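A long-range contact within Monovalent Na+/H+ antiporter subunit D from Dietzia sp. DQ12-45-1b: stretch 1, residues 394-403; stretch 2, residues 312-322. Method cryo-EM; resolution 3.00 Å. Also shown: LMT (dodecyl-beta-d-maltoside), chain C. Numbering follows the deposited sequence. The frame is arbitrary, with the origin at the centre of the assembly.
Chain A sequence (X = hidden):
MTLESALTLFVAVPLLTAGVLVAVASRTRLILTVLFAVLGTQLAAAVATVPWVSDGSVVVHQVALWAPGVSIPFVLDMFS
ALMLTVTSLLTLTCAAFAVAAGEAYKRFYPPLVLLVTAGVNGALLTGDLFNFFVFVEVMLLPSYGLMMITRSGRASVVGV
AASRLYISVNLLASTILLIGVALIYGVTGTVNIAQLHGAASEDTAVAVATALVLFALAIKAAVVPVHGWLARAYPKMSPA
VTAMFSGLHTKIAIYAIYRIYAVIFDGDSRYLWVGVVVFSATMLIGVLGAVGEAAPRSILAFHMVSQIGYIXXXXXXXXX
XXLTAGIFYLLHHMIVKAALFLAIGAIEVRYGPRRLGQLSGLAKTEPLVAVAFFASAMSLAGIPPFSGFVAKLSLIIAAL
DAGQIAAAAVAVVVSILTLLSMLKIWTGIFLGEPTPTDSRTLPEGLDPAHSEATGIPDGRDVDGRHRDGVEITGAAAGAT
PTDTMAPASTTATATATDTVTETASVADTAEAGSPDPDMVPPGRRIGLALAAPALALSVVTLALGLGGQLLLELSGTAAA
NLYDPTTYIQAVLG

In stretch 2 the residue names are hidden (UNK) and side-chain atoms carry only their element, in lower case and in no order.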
# COMPACT_ATOMS: atom_id res chain seq x y z
N SER A 394 -13.67 -19.90 7.19
CA SER A 394 -12.87 -20.81 6.38
C SER A 394 -11.39 -20.72 6.74
O SER A 394 -10.69 -21.73 6.77
CB SER A 394 -13.08 -20.52 4.90
OG SER A 394 -13.29 -19.13 4.68
N LEU A 395 -10.92 -19.51 7.06
CA LEU A 395 -9.51 -19.35 7.42
C LEU A 395 -9.21 -20.01 8.76
O LEU A 395 -8.16 -20.65 8.91
CB LEU A 395 -9.15 -17.87 7.46
CG LEU A 395 -7.66 -17.56 7.55
CD1 LEU A 395 -6.96 -17.96 6.26
CD2 LEU A 395 -7.44 -16.09 7.84
N ILE A 396 -10.11 -19.89 9.73
CA ILE A 396 -9.89 -20.53 11.03
C ILE A 396 -9.97 -22.04 10.89
O ILE A 396 -9.21 -22.78 11.53
CB ILE A 396 -10.90 -19.99 12.06
CG1 ILE A 396 -10.60 -18.53 12.38
CG2 ILE A 396 -10.85 -20.81 13.33
CD1 ILE A 396 -11.59 -17.91 13.32
N ILE A 397 -10.88 -22.53 10.04
CA ILE A 397 -10.96 -23.97 9.81
C ILE A 397 -9.68 -24.48 9.17
O ILE A 397 -9.14 -25.52 9.57
CB ILE A 397 -12.20 -24.30 8.94
CG1 ILE A 397 -13.46 -24.30 9.80
CG2 ILE A 397 -12.02 -25.63 8.24
CD1 ILE A 397 -14.72 -24.61 9.02
N ALA A 398 -9.15 -23.75 8.19
CA ALA A 398 -7.91 -24.16 7.55
C ALA A 398 -6.72 -24.06 8.49
O ALA A 398 -5.77 -24.85 8.38
CB ALA A 398 -7.66 -23.33 6.29
N ALA A 399 -6.74 -23.11 9.42
CA ALA A 399 -5.64 -22.95 10.36
C ALA A 399 -5.65 -24.04 11.42
O ALA A 399 -4.59 -24.55 11.80
CB ALA A 399 -5.69 -21.57 11.01
N LEU A 400 -6.83 -24.41 11.91
CA LEU A 400 -6.92 -25.52 12.85
C LEU A 400 -6.69 -26.87 12.17
O LEU A 400 -6.24 -27.81 12.83
CB LEU A 400 -8.28 -25.52 13.55
CG LEU A 400 -8.56 -24.30 14.42
CD1 LEU A 400 -9.99 -24.34 14.92
CD2 LEU A 400 -7.60 -24.25 15.59
N ASP A 401 -6.99 -26.97 10.87
CA ASP A 401 -6.73 -28.21 10.16
C ASP A 401 -5.23 -28.45 10.00
O ASP A 401 -4.74 -29.56 10.23
CB ASP A 401 -7.42 -28.19 8.80
CG ASP A 401 -7.61 -29.57 8.21
OD1 ASP A 401 -6.99 -30.52 8.72
OD2 ASP A 401 -8.38 -29.70 7.24
N ALA A 402 -4.49 -27.42 9.60
CA ALA A 402 -3.05 -27.53 9.44
C ALA A 402 -2.30 -27.64 10.76
O ALA A 402 -1.07 -27.76 10.75
CB ALA A 402 -2.52 -26.34 8.64
N GLY A 403 -3.00 -27.58 11.89
CA GLY A 403 -2.37 -27.69 13.19
C GLY A 403 -1.81 -26.40 13.75
O GLY A 403 -1.33 -26.40 14.89
N UNK A 312 -2.44 -13.24 3.50
CA UNK A 312 -1.20 -13.97 3.28
C UNK A 312 -1.07 -15.18 4.18
O UNK A 312 -0.31 -16.10 3.87
c UNK A 312 0.35 -12.19 2.27
c UNK A 312 1.52 -11.28 2.57
c UNK A 312 0.00 -13.05 3.48
c UNK A 312 0.63 -13.07 1.07
N UNK A 313 -1.80 -15.21 5.30
CA UNK A 313 -1.84 -16.42 6.11
C UNK A 313 -2.39 -17.60 5.32
O UNK A 313 -2.07 -18.75 5.62
c UNK A 313 -3.51 -16.90 9.61
c UNK A 313 -1.16 -17.39 8.93
c UNK A 313 -2.67 -16.18 7.37
c UNK A 313 -2.59 -17.25 8.46
N UNK A 314 -3.22 -17.33 4.31
CA UNK A 314 -3.74 -18.40 3.49
C UNK A 314 -2.67 -19.14 2.71
O UNK A 314 -2.84 -20.31 2.37
N UNK A 315 -1.56 -18.46 2.40
CA UNK A 315 -0.45 -19.13 1.73
C UNK A 315 0.52 -19.76 2.72
O UNK A 315 1.30 -20.64 2.33
c UNK A 315 0.93 -17.03 1.56
c UNK A 315 1.35 -18.92 -0.01
c UNK A 315 0.30 -18.17 0.79
N UNK A 316 0.50 -19.33 3.98
CA UNK A 316 1.26 -20.01 5.02
C UNK A 316 0.56 -21.26 5.53
O UNK A 316 1.14 -22.00 6.33
c UNK A 316 1.54 -19.06 6.18
N UNK A 317 -0.68 -21.49 5.10
CA UNK A 317 -1.43 -22.70 5.39
C UNK A 317 -1.64 -23.50 4.10
O UNK A 317 -2.74 -24.00 3.84
c UNK A 317 -2.75 -21.43 7.24
c UNK A 317 -2.05 -22.08 8.42
c UNK A 317 -2.77 -22.38 6.04
c UNK A 317 -4.16 -21.03 7.61
N UNK A 318 -0.59 -23.60 3.30
CA UNK A 318 -0.68 -24.14 1.94
C UNK A 318 -1.41 -25.48 1.92
O UNK A 318 -1.17 -26.35 2.76
c UNK A 318 0.71 -24.97 -2.36
c UNK A 318 0.77 -24.09 -0.13
c UNK A 318 0.66 -25.16 -0.99
c UNK A 318 0.94 -22.82 -0.66
c UNK A 318 0.87 -23.70 -2.87
c UNK A 318 0.72 -24.30 1.35
c UNK A 318 0.99 -22.63 -2.02
N UNK A 319 -2.29 -25.64 0.95
CA UNK A 319 -3.12 -26.81 0.83
C UNK A 319 -4.42 -26.49 0.12
O UNK A 319 -4.65 -25.35 -0.30
N UNK A 320 -5.29 -27.49 -0.02
CA UNK A 320 -6.57 -27.23 -0.70
C UNK A 320 -7.47 -26.28 0.06
O UNK A 320 -8.25 -25.56 -0.56
c UNK A 320 -6.06 -29.59 -0.58
c UNK A 320 -7.19 -28.63 -0.82
c UNK A 320 -5.13 -28.90 0.35
N UNK A 321 -7.39 -26.26 1.39
CA UNK A 321 -8.30 -25.45 2.19
C UNK A 321 -7.70 -24.09 2.52
O UNK A 321 -8.39 -23.07 2.47
c UNK A 321 -9.10 -27.65 3.12
c UNK A 321 -9.31 -28.54 4.32
c UNK A 321 -8.68 -26.22 3.47
c UNK A 321 -9.80 -25.51 4.20
N UNK A 322 -6.41 -24.06 2.88
CA UNK A 322 -5.78 -22.80 3.22
C UNK A 322 -5.74 -21.84 2.05
O UNK A 322 -6.00 -20.64 2.20
C1B LMT C . -5.85 -30.19 18.27
C2B LMT C . -4.74 -30.62 17.30
C3B LMT C . -5.03 -30.08 15.89
C4B LMT C . -6.51 -30.33 15.51
C5B LMT C . -7.39 -29.65 16.57
C6B LMT C . -8.51 -30.59 16.99
O1B LMT C . -5.26 -29.71 19.43
O2B LMT C . -3.57 -30.10 17.79
O3B LMT C . -4.16 -30.59 14.97
O4' LMT C . -6.79 -29.80 14.28
O5B LMT C . -6.66 -29.21 17.69
O6B LMT C . -8.24 -31.87 16.59
C1' LMT C . -4.89 -27.49 22.48
C2' LMT C . -5.24 -28.92 22.96
C3' LMT C . -5.23 -29.94 21.79
C4' LMT C . -6.07 -29.50 20.56
C5' LMT C . -6.36 -27.98 20.63
C6' LMT C . -7.69 -27.57 21.22
O1' LMT C . -5.50 -26.55 23.25
O2' LMT C . -4.29 -29.30 23.87
O3' LMT C . -5.68 -31.15 22.22
O5' LMT C . -5.26 -27.23 21.12
O6' LMT C . -8.01 -26.38 20.61
C1 LMT C . -5.13 -25.22 22.96
C2 LMT C . -6.42 -24.51 22.69
C3 LMT C . -6.34 -23.23 21.93
C4 LMT C . -7.46 -23.24 20.93
C5 LMT C . -7.69 -21.87 20.38
C6 LMT C . -8.11 -20.90 21.43
C7 LMT C . -8.63 -19.65 20.79
C8 LMT C . -9.30 -18.81 21.82
C9 LMT C . -10.02 -17.63 21.26
C10 LMT C . -10.26 -16.67 22.39
C11 LMT C . -11.03 -15.48 21.93
C12 LMT C . -11.22 -14.48 23.02

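Position 312 carries four side-chain carbons, forked at the second. None comes within contact distance of stretch 1. The fork marks a leucine, L312.

Position 313 also has four carbons forked at the second. Its CA-to-CB bond points toward stretch 1, and a terminal carbon meets L395. This is L313; its CD2 lies 4.4 Å from L395 CD2.

Position 314 has no side-chain atoms, so it is glycine, G314. G314 N lies 4.3 Å from L395 CD1. A CB here would be crowded by the carbonyl O of position 322, at 3.1 Å.

Position 315 has one carbon carrying two more, three in all. It is out of reach of stretch 1. The branch at CB gives valine, V315.

Position 316 has a single side-chain carbon and makes no contact. It is alanine, A316.

Position 317 has four carbons, forked at the second; its CA-to-CB bond points toward stretch 1. The side chain touches L395, A398, A399 and A402. This is leucine, L317. L317 CD1 approaches A399 CB at 3.8 Å, and L317 CD2 approaches A402 CB at 4.3 Å.

Position 318 shows one carbon and then a six-carbon ring with no further atom. Its CA-to-CB bond points away from stretch 1. It is phenylalanine, F318.

Position 319 has no side chain. Phi is 153°, and a CB would be jammed against the carbonyl O of F318. It is glycine, G319.

Position 320 has three carbons closing a ring onto the backbone N. That is proline, P320. It does not touch stretch 1.

Position 321 has four carbons, forked at the first, with one arm two carbons long. They reach A398 and D401. This is isoleucine, I321. I321 CG2 lies 3.7 Å from A398 CB, and I321 CD1 lies 3.3 Å from D401 OD2.

Position 322 has no side-chain atoms. Its CA sits 3.6 Å from A398 CB. A CB would lie 1.9 Å from L317 O, a clash. It is glycine, G322.

The contact is mainly apolar packing, with no hydrogen bond across the stretches. L317 has the most surface covered of any residue in stretch 2, and it packs beside L395, A398, A399 and A402. A398 CB lies against G322, and A398 CA and G322 CA are 5.0 Å apart. I321 extends the contact to D401, where a methyl meets a carboxylate without a polar bond. The CA-to-CB bonds of I396 and L400 point away from stretch 2. The maltoside O4' donates a hydrogen bond to L400 O, at 2.5 Å.

Stretch 2 312-322: LLGVALFGPIG
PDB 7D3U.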